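Putative thioesterase (Novosphingobium aromaticivorans, PDB 3CJY) probably hydrolyses acyl-CoA thioesters, as its double hotdog relatives do, and binds a calcium ion. Local coordinates at residues I149-A154 and L166-K171; D186-A191 and C222-P227; L176-L181 and L209-A214; S40-L45 and L181-D186. All coordinates share one frame; numbering follows the deposited sequence. Where two conformers were deposited one is given.

Overall arrangement
Interactions 1, 2 and 3 lie in the C-terminal hotdog repeat, while interaction 4, whose centre is about 3 Å from the centre of the folded chain, joins that repeat to the N-terminal one. Interactions 3 and 4 share Leu181 and use the same helix, 178-185; their centres are about 8 Å apart, and Leu209 of interaction 3 packs on Leu45 and Ala182 of interaction 4. Interaction 2 shares Asp186 with interaction 4. It also meets interaction 1, about 13 Å away between centres, where Leu168 packs against Phe187 and Cys222. Phe184 carries interaction 4 on to Ile149 and Leu168. The calcium site of Asp14 and Thr51 stands apart: the Leu45 and Thr51 side chains are about 11 Å from each other.

Interaction 1 of 4, residues I149-A154 and L166-K171; sequences IEVREA and LWLRRK
A single carboxylate, that of Glu150, grips two arginines: OE1 takes NH2 of Arg169 across the contact at 2.7 Å, and OE2 takes NH2 of Arg152, on its own strand, at 2.8 Å. OE1 is met on its syn side and lies in the Arg169 guanidinium plane, at the edge; OE2 is approached from above the carboxylate plane. A water donates to OE1 and accepts from NE of Arg169, which also bonds weakly to OE1. The Arg152 and Arg169 NH2 atoms are only 4.4 Å apart, and an alanine in place of Glu150 would probably leave them close together without the carboxylate, Arg152 keeping Asp128 at NH1 but Arg169 losing its mate here. The network stands on one face of two antiparallel strands, a hairpin in the C-terminal hotdog repeat, with Glu150-Arg169 and Arg152-Trp167 as hydrogen-bonded pairs. On the other face Ile149, Val151, Leu166 and Leu168 form an apolar patch, bordered by Glu153 and Arg170. Leu168 CD2 lies 3.6 Å from Val151 CG2, and Phe184 packs on Ile149 and Leu168. Ala154 CB comes to 3.5 Å from Trp167 CD1, the indole NE1 being bonded to Pro125 O.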
loop_
_atom_site.group_PDB
_atom_site.type_symbol
_atom_site.label_atom_id
_atom_site.label_comp_id
_atom_site.label_asym_id
_atom_site.label_seq_id
_atom_site.Cartn_x
_atom_site.Cartn_y
_atom_site.Cartn_z
ATOM N N ILE A 149 16.552 -19.169 -1.309
ATOM C CA ILE A 149 16.591 -18.232 -0.211
ATOM C C ILE A 149 16.892 -18.956 1.082
ATOM O O ILE A 149 16.296 -19.991 1.371
ATOM C CB ILE A 149 15.217 -17.520 -0.038
ATOM C CG1 ILE A 149 14.729 -16.917 -1.372
ATOM C CG2 ILE A 149 15.317 -16.470 1.056
ATOM C CD1 ILE A 149 15.693 -15.877 -1.989
ATOM N N GLU A 150 17.860 -18.431 1.823
ATOM C CA GLU A 150 18.182 -18.948 3.139
ATOM C C GLU A 150 17.284 -18.234 4.169
ATOM O O GLU A 150 17.255 -16.997 4.235
ATOM C CB GLU A 150 19.680 -18.783 3.449
ATOM C CG GLU A 150 20.081 -19.438 4.777
ATOM C CD GLU A 150 21.568 -19.371 5.031
ATOM O OE1 GLU A 150 22.296 -18.701 4.237
ATOM O OE2 GLU A 150 21.990 -19.973 6.042
ATOM N N VAL A 151 16.524 -19.011 4.935
ATOM C CA VAL A 151 15.559 -18.450 5.894
ATOM C C VAL A 151 15.803 -18.892 7.305
ATOM O O VAL A 151 15.937 -20.090 7.580
ATOM C CB VAL A 151 14.097 -18.848 5.483
ATOM C CG1 VAL A 151 13.045 -18.212 6.354
ATOM C CG2 VAL A 151 13.800 -18.543 3.996
ATOM N N ARG A 152 15.892 -17.923 8.197
ATOM C CA ARG A 152 16.033 -18.212 9.600
ATOM C C ARG A 152 14.930 -17.541 10.421
ATOM O O ARG A 152 14.383 -16.496 10.049
ATOM C CB ARG A 152 17.387 -17.766 10.081
ATOM C CG ARG A 152 18.507 -18.519 9.362
ATOM C CD ARG A 152 19.869 -18.097 9.867
ATOM N NE ARG A 152 20.937 -18.760 9.096
ATOM C CZ ARG A 152 22.217 -18.479 9.249
ATOM N NH1 ARG A 152 22.609 -17.624 10.170
ATOM N NH2 ARG A 152 23.114 -19.067 8.485
ATOM N N GLU A 153 14.616 -18.163 11.550
ATOM C CA GLU A 153 13.556 -17.648 12.447
ATOM C C GLU A 153 14.099 -16.545 13.337
ATOM O O GLU A 153 14.977 -16.801 14.159
ATOM C CB GLU A 153 13.040 -18.744 13.369
ATOM C CG GLU A 153 12.455 -19.946 12.708
ATOM C CD GLU A 153 11.086 -19.706 12.069
ATOM O OE1 GLU A 153 10.499 -18.623 12.310
ATOM O OE2 GLU A 153 10.589 -20.624 11.346
ATOM N N ALA A 154 13.547 -15.333 13.232
ATOM C CA ALA A 154 14.039 -14.217 14.041
ATOM C C ALA A 154 13.083 -13.824 15.172
ATOM O O ALA A 154 13.385 -12.924 15.945
ATOM C CB ALA A 154 14.289 -12.986 13.142
ATOM N N LEU A 166 11.422 -13.040 10.098
ATOM C CA LEU A 166 12.377 -13.941 9.458
ATOM C C LEU A 166 13.626 -13.191 8.981
ATOM O O LEU A 166 13.527 -12.067 8.481
ATOM C CB LEU A 166 11.697 -14.568 8.218
ATOM C CG LEU A 166 10.402 -15.311 8.455
ATOM C CD1 LEU A 166 9.877 -15.758 7.057
ATOM C CD2 LEU A 166 10.631 -16.500 9.295
ATOM N N TRP A 167 14.782 -13.830 9.115
ATOM C CA TRP A 167 15.987 -13.383 8.451
ATOM C C TRP A 167 16.001 -14.090 7.087
ATOM O O TRP A 167 15.885 -15.325 6.985
ATOM C CB TRP A 167 17.267 -13.722 9.225
ATOM C CG TRP A 167 17.551 -12.878 10.403
ATOM C CD1 TRP A 167 17.486 -13.258 11.706
ATOM C CD2 TRP A 167 17.956 -11.513 10.402
ATOM N NE1 TRP A 167 17.857 -12.226 12.516
ATOM C CE2 TRP A 167 18.113 -11.123 11.753
ATOM C CE3 TRP A 167 18.187 -10.576 9.418
ATOM C CZ2 TRP A 167 18.547 -9.834 12.115
ATOM C CZ3 TRP A 167 18.601 -9.298 9.781
ATOM C CH2 TRP A 167 18.780 -8.946 11.103
ATOM N N LEU A 168 16.178 -13.303 6.039
ATOM C CA LEU A 168 16.213 -13.806 4.666
ATOM C C LEU A 168 17.491 -13.408 3.963
ATOM O O LEU A 168 17.965 -12.311 4.108
ATOM C CB LEU A 168 15.047 -13.245 3.834
ATOM C CG LEU A 168 13.650 -13.489 4.390
ATOM C CD1 LEU A 168 12.637 -12.719 3.489
ATOM C CD2 LEU A 168 13.323 -14.971 4.516
ATOM N N ARG A 169 18.050 -14.336 3.208
ATOM C CA ARG A 169 19.259 -14.039 2.465
ATOM C C ARG A 169 19.250 -14.804 1.155
ATOM O O ARG A 169 19.058 -16.048 1.152
ATOM C CB ARG A 169 20.504 -14.408 3.264
ATOM C CG ARG A 169 21.767 -13.994 2.488
ATOM C CD ARG A 169 23.029 -14.225 3.259
ATOM N NE ARG A 169 23.284 -15.612 3.639
ATOM C CZ ARG A 169 24.322 -15.954 4.415
ATOM N NH1 ARG A 169 25.158 -15.017 4.839
ATOM N NH2 ARG A 169 24.536 -17.220 4.780
ATOM N N ARG A 170 19.437 -14.073 0.066
ATOM C CA ARG A 170 19.570 -14.707 -1.264
ATOM C C ARG A 170 20.860 -15.508 -1.325
ATOM O O ARG A 170 21.974 -14.989 -1.054
ATOM C CB ARG A 170 19.542 -13.694 -2.403
ATOM C CG ARG A 170 18.147 -13.181 -2.676
ATOM C CD ARG A 170 18.116 -12.106 -3.631
ATOM N NE ARG A 170 18.562 -12.562 -4.916
ATOM C CZ ARG A 170 18.224 -11.957 -6.049
ATOM N NH1 ARG A 170 17.411 -10.906 -6.024
ATOM N NH2 ARG A 170 18.661 -12.431 -7.204
ATOM N N LYS A 171 20.723 -16.772 -1.696
ATOM C CA LYS A 171 21.889 -17.639 -1.813
ATOM C C LYS A 171 22.808 -17.198 -2.953
ATOM O O LYS A 171 23.979 -17.548 -2.969
ATOM C CB LYS A 171 21.466 -19.110 -1.977
ATOM C CG LYS A 171 20.843 -19.711 -0.665
ATOM C CD LYS A 171 20.376 -21.162 -0.846
ATOM C CE LYS A 171 19.469 -21.618 0.274
ATOM N NZ LYS A 171 19.098 -23.066 0.068
HETATM O O HOH W 1 22.615 -17.350 1.811
#

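Interaction 2 of 4, residues D186-A191 and C222-P227; sequences DFLPIA and CDMIIP
Phe187 meets the strand with its CB and not with a face or edge of its ring: CB sits 4.0 Å from Cys222 SG, while the ring leads away toward Leu168, Tyr145 and Leu146. The flat group that does take part is the peptide between Phe187 and Leu188. Over one of its faces lies the selenium of selenomethionine Met224, with SE 3.3 Å from Phe187 O and 3.6 Å from Leu188 N. The same oxygen accepts from Ile190 N at 3.0 Å in the first turn of helix 188-196. Met224 bends at its last torsion (chi3 -75°), which places CE within touch of Ala191 CB. Nearer the strand, the Leu188 and Met224 side chains run alongside in opposing senses, Leu188 CD2 lying 3.6 Å from Met224 CB, and Ala191 CB closes on that same CB at 3.9 Å. Further along, Ile226 puts CG1 3.7 Å from Ala191 O and CD1 beside Leu188 CD2; it also packs on Trp118 of the second subunit. An alanine in place of Ile226 would probably open a gap beside Leu188 and Ala191, leaving the Leu188 methyl freer to turn. In hotdog terms this is the helix seated on its sheet, at the point where helix 178-185 gives way to helix 188-196. No hydrogen bond or salt bridge crosses between the two segments, so the fit rests on the shape of apolar side chains, with selenium lying against a peptide face.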
loop_
_atom_site.group_PDB
_atom_site.type_symbol
_atom_site.label_atom_id
_atom_site.label_comp_id
_atom_site.label_asym_id
_atom_site.label_seq_id
_atom_site.Cartn_x
_atom_site.Cartn_y
_atom_site.Cartn_z
ATOM N N ASP A 186 7.031 -9.943 -0.465
ATOM C CA ASP A 186 5.970 -10.920 -0.771
ATOM C C ASP A 186 6.091 -12.248 -0.014
ATOM O O ASP A 186 5.559 -13.282 -0.442
ATOM C CB ASP A 186 5.846 -11.129 -2.259
ATOM C CG ASP A 186 4.510 -11.793 -2.664
ATOM O OD1 ASP A 186 3.463 -11.439 -2.106
ATOM O OD2 ASP A 186 4.525 -12.682 -3.546
ATOM N N PHE A 187 6.731 -12.196 1.146
ATOM C CA PHE A 187 6.723 -13.306 2.079
ATOM C C PHE A 187 5.513 -13.225 3.060
ATOM O O PHE A 187 5.305 -14.082 3.904
ATOM C CB PHE A 187 8.038 -13.381 2.850
ATOM C CG PHE A 187 9.112 -14.170 2.156
ATOM C CD1 PHE A 187 9.585 -13.785 0.908
ATOM C CD2 PHE A 187 9.675 -15.285 2.786
ATOM C CE1 PHE A 187 10.552 -14.495 0.258
ATOM C CE2 PHE A 187 10.683 -16.005 2.151
ATOM C CZ PHE A 187 11.125 -15.593 0.887
ATOM N N LEU A 188 4.654 -12.231 2.864
ATOM C CA LEU A 188 3.488 -12.077 3.751
ATOM C C LEU A 188 2.552 -13.278 3.712
ATOM O O LEU A 188 1.911 -13.545 4.702
ATOM C CB LEU A 188 2.724 -10.763 3.524
ATOM C CG LEU A 188 3.296 -9.578 4.274
ATOM C CD1 LEU A 188 2.764 -8.263 3.753
ATOM C CD2 LEU A 188 3.033 -9.733 5.788
ATOM N N PRO A 189 2.398 -13.953 2.547
ATOM C CA PRO A 189 1.530 -15.160 2.635
ATOM C C PRO A 189 1.998 -16.195 3.684
ATOM O O PRO A 189 1.198 -16.866 4.323
ATOM C CB PRO A 189 1.523 -15.672 1.189
ATOM C CG PRO A 189 1.775 -14.438 0.364
ATOM C CD PRO A 189 2.738 -13.619 1.142
ATOM N N ILE A 190 3.296 -16.266 3.936
ATOM C CA ILE A 190 3.847 -17.172 4.947
ATOM C C ILE A 190 3.423 -16.670 6.326
ATOM O O ILE A 190 2.998 -17.442 7.174
ATOM C CB ILE A 190 5.395 -17.277 4.830
ATOM C CG1 ILE A 190 5.761 -17.996 3.513
ATOM C CG2 ILE A 190 5.968 -17.991 6.027
ATOM C CD1 ILE A 190 7.220 -17.968 3.213
ATOM N N ALA A 191 3.418 -15.358 6.493
ATOM C CA ALA A 191 3.001 -14.768 7.762
ATOM C C ALA A 191 1.505 -15.054 7.982
ATOM O O ALA A 191 1.064 -15.314 9.113
ATOM C CB ALA A 191 3.225 -13.258 7.764
ATOM N N CYS A 222 12.905 -9.524 7.655
ATOM C CA CYS A 222 11.576 -9.504 7.033
ATOM C C CYS A 222 10.596 -9.535 8.219
ATOM O O CYS A 222 10.313 -10.569 8.826
ATOM C CB CYS A 222 11.414 -10.683 6.078
ATOM S SG CYS A 222 9.763 -10.816 5.385
ATOM N N ASP A 223 10.120 -8.342 8.550
ATOM C CA ASP A 223 9.348 -8.083 9.767
ATOM C C ASP A 223 7.883 -7.812 9.442
ATOM O O ASP A 223 7.535 -6.710 9.047
ATOM C CB ASP A 223 10.062 -6.844 10.383
ATOM C CG ASP A 223 9.508 -6.392 11.714
ATOM O OD1 ASP A 223 8.736 -7.125 12.336
ATOM O OD2 ASP A 223 9.891 -5.261 12.113
HETATM N N MSE A 224 7.062 -8.839 9.646
HETATM C CA MSE A 224 5.676 -8.925 9.202
HETATM C C MSE A 224 4.630 -8.993 10.260
HETATM O O MSE A 224 4.824 -9.534 11.362
HETATM C CB MSE A 224 5.513 -10.201 8.321
HETATM C CG MSE A 224 6.420 -10.242 7.114
HETATM SE SE MSE A 224 6.338 -11.755 5.974
HETATM C CE MSE A 224 7.268 -12.962 7.142
ATOM N N ILE A 225 3.477 -8.425 9.921
ATOM C CA ILE A 225 2.304 -8.547 10.767
ATOM C C ILE A 225 1.071 -8.796 9.904
ATOM O O ILE A 225 0.915 -8.213 8.815
ATOM C CB ILE A 225 2.100 -7.276 11.700
ATOM C CG1 ILE A 225 0.971 -7.500 12.693
ATOM C CG2 ILE A 225 1.832 -6.036 10.824
ATOM C CD1 ILE A 225 0.926 -6.496 13.852
ATOM N N ILE A 226 0.190 -9.655 10.399
ATOM C CA ILE A 226 -1.165 -9.835 9.825
ATOM C C ILE A 226 -2.090 -9.303 10.922
ATOM O O ILE A 226 -2.314 -9.944 11.941
ATOM C CB ILE A 226 -1.525 -11.333 9.563
ATOM C CG1 ILE A 226 -0.501 -12.001 8.657
ATOM C CG2 ILE A 226 -2.896 -11.391 8.967
ATOM C CD1 ILE A 226 -0.393 -11.384 7.254
ATOM N N PRO A 227 -2.599 -8.066 10.761
ATOM C CA PRO A 227 -3.319 -7.501 11.886
ATOM C C PRO A 227 -4.797 -7.882 12.002
ATOM O O PRO A 227 -5.370 -7.846 13.091
ATOM C CB PRO A 227 -3.190 -5.978 11.627
ATOM C CG PRO A 227 -3.195 -5.877 10.170
ATOM C CD PRO A 227 -2.347 -7.066 9.711
#

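Interaction 3 of 4, residues L176-L181 and L209-A214; sequences LDAASL and LRITGA
Ile211 reaches from strand 203-211 to Ala178 and Leu181 at the start of helix 178-185. Its CB stays clear of the helix, and from it the two branches part. CG2, anti to the backbone N, turns to Leu181 and lies a loose 4.4 Å from its CD1, which is nearer to Gly213 O, at 3.8 Å. The other branch runs through CG1, extended (chi2 173°), to CD1, which lands 3.5 Å from Ala178 CB, a close fit for two methyl carbons, and also touches Ala178 CA. Next to it Leu209 points its two methyls at helix carbonyls: CD2 is 4.0 Å from Ala178 O and CD1 4.0 Å from Leu181 O. Beyond the strand, Ala214 CB rests 3.4 Å from Leu176 O. The helix is capped from within, as Asp177 at the N-cap accepts Ser180 N on OD1 at 3.0 Å, and its negative charge would probably suit the helix start. This is the hotdog helix beginning against strand 203-211, whose Arg210 instead forms a salt bridge with Asp206 of the second subunit. Across the contact itself there is no hydrogen bond: methyls meet methyls and carbonyl oxygens, so shape sets the fit.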
loop_
_atom_site.group_PDB
_atom_site.type_symbol
_atom_site.label_atom_id
_atom_site.label_comp_id
_atom_site.label_asym_id
_atom_site.label_seq_id
_atom_site.Cartn_x
_atom_site.Cartn_y
_atom_site.Cartn_z
ATOM N N LEU A 176 20.773 -6.127 -1.910
ATOM C CA LEU A 176 19.439 -5.829 -1.403
ATOM C C LEU A 176 18.909 -4.601 -2.142
ATOM O O LEU A 176 18.722 -3.530 -1.609
ATOM C CB LEU A 176 19.451 -5.644 0.087
ATOM C CG LEU A 176 19.620 -6.963 0.823
ATOM C CD1 LEU A 176 19.891 -6.625 2.292
ATOM C CD2 LEU A 176 18.418 -7.865 0.687
ATOM N N ASP A 177 18.763 -4.796 -3.437
ATOM C CA ASP A 177 18.224 -3.783 -4.331
ATOM C C ASP A 177 16.691 -3.817 -4.379
ATOM O O ASP A 177 16.049 -4.614 -3.672
ATOM C CB ASP A 177 18.835 -3.879 -5.744
ATOM C CG ASP A 177 18.557 -5.206 -6.440
ATOM O OD1 ASP A 177 17.798 -6.065 -5.934
ATOM O OD2 ASP A 177 19.145 -5.417 -7.509
ATOM N N ALA A 178 16.097 -3.000 -5.259
ATOM C CA ALA A 178 14.641 -2.875 -5.336
ATOM C C ALA A 178 13.973 -4.240 -5.651
ATOM O O ALA A 178 12.947 -4.608 -5.032
ATOM C CB ALA A 178 14.269 -1.833 -6.330
ATOM N N ALA A 179 14.622 -4.992 -6.536
ATOM C CA ALA A 179 14.121 -6.317 -6.961
ATOM C C ALA A 179 14.092 -7.267 -5.766
ATOM O O ALA A 179 13.058 -7.900 -5.460
ATOM C CB ALA A 179 14.944 -6.895 -8.076
ATOM N N SER A 180 15.197 -7.319 -5.044
ATOM C CA SER A 180 15.292 -8.180 -3.869
ATOM C C SER A 180 14.268 -7.801 -2.819
ATOM O O SER A 180 13.637 -8.643 -2.236
ATOM C CB SER A 180 16.707 -8.160 -3.242
ATOM O OG SER A 180 17.629 -8.770 -4.135
ATOM N N LEU A 181 14.131 -6.507 -2.559
ATOM C CA LEU A 181 13.166 -6.015 -1.551
ATOM C C LEU A 181 11.690 -6.358 -1.959
ATOM O O LEU A 181 10.892 -6.810 -1.158
ATOM C CB LEU A 181 13.390 -4.511 -1.331
ATOM C CG LEU A 181 14.742 -4.121 -0.704
ATOM C CD1 LEU A 181 14.964 -2.621 -0.795
ATOM C CD2 LEU A 181 14.848 -4.671 0.742
ATOM N N LEU A 209 4.867 -1.753 -2.478
ATOM C CA LEU A 209 6.276 -1.579 -1.969
ATOM C C LEU A 209 6.651 -0.090 -1.923
ATOM O O LEU A 209 6.396 0.651 -2.893
ATOM C CB LEU A 209 7.284 -2.329 -2.846
ATOM C CG LEU A 209 8.683 -2.505 -2.285
ATOM C CD1 LEU A 209 8.686 -3.508 -1.126
ATOM C CD2 LEU A 209 9.696 -2.890 -3.375
ATOM N N ARG A 210 7.241 0.324 -0.801
ATOM C CA ARG A 210 7.734 1.692 -0.646
ATOM C C ARG A 210 9.208 1.592 -0.260
ATOM O O ARG A 210 9.542 1.111 0.817
ATOM C CB ARG A 210 6.926 2.439 0.430
ATOM C CG ARG A 210 5.480 2.426 0.120
ATOM C CD ARG A 210 4.615 3.206 1.097
ATOM N NE ARG A 210 3.247 2.875 0.802
ATOM C CZ ARG A 210 2.587 3.369 -0.235
ATOM N NH1 ARG A 210 3.164 4.316 -0.980
ATOM N NH2 ARG A 210 1.337 2.968 -0.484
ATOM N N ILE A 211 10.087 2.078 -1.136
ATOM C CA ILE A 211 11.515 1.923 -0.903
ATOM C C ILE A 211 12.138 3.198 -0.386
ATOM O O ILE A 211 11.948 4.262 -0.992
ATOM C CB ILE A 211 12.240 1.543 -2.205
ATOM C CG1 ILE A 211 11.661 0.219 -2.730
ATOM C CG2 ILE A 211 13.782 1.469 -1.984
ATOM C CD1 ILE A 211 12.201 -0.164 -4.105
ATOM N N THR A 212 12.826 3.112 0.745
ATOM C CA THR A 212 13.595 4.252 1.255
ATOM C C THR A 212 15.069 4.161 0.828
ATOM O O THR A 212 15.707 5.157 0.498
ATOM C CB THR A 212 13.479 4.405 2.792
ATOM O OG1 THR A 212 12.127 4.741 3.112
ATOM C CG2 THR A 212 14.385 5.514 3.345
ATOM N N GLY A 213 15.614 2.959 0.821
ATOM C CA GLY A 213 17.005 2.779 0.442
ATOM C C GLY A 213 17.369 1.346 0.202
ATOM O O GLY A 213 16.652 0.454 0.582
ATOM N N ALA A 214 18.470 1.151 -0.487
ATOM C CA ALA A 214 18.922 -0.183 -0.835
ATOM C C ALA A 214 20.100 -0.494 0.023
ATOM O O ALA A 214 20.605 0.351 0.782
ATOM C CB ALA A 214 19.308 -0.269 -2.287
#

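Interaction 4 of 4, residues S40-L45 and L181-D186; sequences SMALAL and LAMFAD
Ala182 CB is the point where the two helices press closest. It sits 3.6 Å from Ala42 N and 4.0 Å from Ala42 CB, so one methyl fits against the backbone of helix 37-52. With only alanine at both positions the backbones come near, Ala42 CA and Ala182 CA lying 5.2 Å apart, and the short segment axes pass at 8.1 Å, running antiparallel at 154°. Selenomethionine Met41 has its CG anti to the backbone N (chi1 171°), which brings CG to 3.6 Å from Ala182 CB; Met41 was modelled in two conformers, so its contact is the less certain one. The looser margin is made by Leu45, whose CD1 stays 4.1 Å from Ala182 CB, and by selenomethionine Met183, which is bent at its last torsion and brings CE to 4.1 Å from Ala42 CB. There is no solvent side, since all five touching residues are buried, and no hydrogen bond crosses. Neighbouring strands pack around the contact: Leu45 also meets Leu209 of strand 203-211, and Met41 meets Leu61 of strand 56-63. Asp186 OD1 is hydrogen-bonded to Gln253 and Asn207, and its OD2 weakly to Gly38 N. The helix of the N-terminal hotdog repeat thus lies beside that of the C-terminal repeat, with strands 56-63 and 203-211, themselves antiparallel neighbours, packed against the pair.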
loop_
_atom_site.group_PDB
_atom_site.type_symbol
_atom_site.label_atom_id
_atom_site.label_comp_id
_atom_site.label_asym_id
_atom_site.label_seq_id
_atom_site.Cartn_x
_atom_site.Cartn_y
_atom_site.Cartn_z
ATOM N N SER A 40 6.944 -10.695 -9.689
ATOM C CA SER A 40 6.134 -9.861 -10.584
ATOM C C SER A 40 6.378 -8.384 -10.243
ATOM O O SER A 40 6.588 -7.559 -11.144
ATOM C CB SER A 40 4.652 -10.199 -10.475
ATOM O OG SER A 40 4.425 -11.470 -11.082
HETATM N N MSE A 41 6.292 -8.083 -8.958
HETATM C CA MSE A 41 6.541 -6.723 -8.494
HETATM C C MSE A 41 7.964 -6.291 -8.856
HETATM O O MSE A 41 8.171 -5.215 -9.460
HETATM C CB MSE A 41 6.287 -6.531 -7.007
HETATM C CG MSE A 41 6.789 -5.166 -6.588
HETATM SE SE MSE A 41 5.721 -3.646 -7.304
HETATM C CE MSE A 41 4.316 -3.776 -5.986
ATOM N N ALA A 42 8.940 -7.139 -8.575
ATOM C CA ALA A 42 10.345 -6.856 -8.896
ATOM C C ALA A 42 10.535 -6.492 -10.357
ATOM O O ALA A 42 11.229 -5.543 -10.705
ATOM C CB ALA A 42 11.226 -8.036 -8.528
ATOM N N LEU A 43 9.905 -7.281 -11.231
ATOM C CA LEU A 43 9.999 -7.113 -12.682
ATOM C C LEU A 43 9.336 -5.826 -13.115
ATOM O O LEU A 43 9.837 -5.095 -13.956
ATOM C CB LEU A 43 9.392 -8.335 -13.390
ATOM C CG LEU A 43 10.238 -9.615 -13.447
ATOM C CD1 LEU A 43 9.420 -10.907 -13.629
ATOM C CD2 LEU A 43 11.311 -9.490 -14.548
ATOM N N ALA A 44 8.205 -5.539 -12.506
ATOM C CA ALA A 44 7.476 -4.310 -12.864
ATOM C C ALA A 44 8.337 -3.096 -12.490
ATOM O O ALA A 44 8.489 -2.112 -13.270
ATOM C CB ALA A 44 6.119 -4.292 -12.167
ATOM N N LEU A 45 8.934 -3.153 -11.302
ATOM C CA LEU A 45 9.756 -2.052 -10.856
ATOM C C LEU A 45 11.035 -1.913 -11.648
ATOM O O LEU A 45 11.523 -0.807 -11.874
ATOM C CB LEU A 45 10.105 -2.199 -9.391
ATOM C CG LEU A 45 8.971 -2.250 -8.363
ATOM C CD1 LEU A 45 9.587 -2.502 -6.975
ATOM C CD2 LEU A 45 8.156 -0.965 -8.408
ATOM N N LEU A 181 14.131 -6.507 -2.559
ATOM C CA LEU A 181 13.166 -6.015 -1.551
ATOM C C LEU A 181 11.690 -6.358 -1.959
ATOM O O LEU A 181 10.892 -6.810 -1.158
ATOM C CB LEU A 181 13.390 -4.511 -1.331
ATOM C CG LEU A 181 14.742 -4.121 -0.704
ATOM C CD1 LEU A 181 14.964 -2.621 -0.795
ATOM C CD2 LEU A 181 14.848 -4.671 0.742
ATOM N N ALA A 182 11.379 -6.200 -3.251
ATOM C CA ALA A 182 10.057 -6.517 -3.737
ATOM C C ALA A 182 9.784 -8.006 -3.489
ATOM O O ALA A 182 8.702 -8.395 -3.112
ATOM C CB ALA A 182 9.921 -6.184 -5.241
HETATM N N MSE A 183 10.792 -8.839 -3.710
HETATM C CA MSE A 183 10.609 -10.281 -3.560
HETATM C C MSE A 183 10.402 -10.621 -2.067
HETATM O O MSE A 183 9.516 -11.384 -1.705
HETATM C CB MSE A 183 11.764 -11.027 -4.233
HETATM C CG MSE A 183 11.472 -11.119 -5.727
HETATM SE SE MSE A 183 12.861 -11.975 -6.813
HETATM C CE MSE A 183 13.933 -10.624 -6.821
ATOM N N PHE A 184 11.238 -10.052 -1.194
ATOM C CA PHE A 184 11.141 -10.339 0.227
ATOM C C PHE A 184 9.856 -9.813 0.874
ATOM O O PHE A 184 9.341 -10.375 1.858
ATOM C CB PHE A 184 12.369 -9.803 0.976
ATOM C CG PHE A 184 13.652 -10.552 0.677
ATOM C CD1 PHE A 184 13.627 -11.855 0.179
ATOM C CD2 PHE A 184 14.876 -10.015 1.053
ATOM C CE1 PHE A 184 14.832 -12.591 0.040
ATOM C CE2 PHE A 184 16.077 -10.730 0.866
ATOM C CZ PHE A 184 16.030 -12.009 0.331
ATOM N N ALA A 185 9.342 -8.704 0.326
ATOM C CA ALA A 185 8.082 -8.114 0.772
ATOM C C ALA A 185 6.921 -9.103 0.569
ATOM O O ALA A 185 5.960 -9.107 1.310
ATOM C CB ALA A 185 7.757 -6.767 0.003
ATOM N N ASP A 186 7.031 -9.943 -0.465
ATOM C CA ASP A 186 5.970 -10.920 -0.771
ATOM C C ASP A 186 6.091 -12.248 -0.014
ATOM O O ASP A 186 5.559 -13.282 -0.442
ATOM C CB ASP A 186 5.846 -11.129 -2.259
ATOM C CG ASP A 186 4.510 -11.793 -2.664
ATOM O OD1 ASP A 186 3.463 -11.439 -2.106
ATOM O OD2 ASP A 186 4.525 -12.682 -3.546
#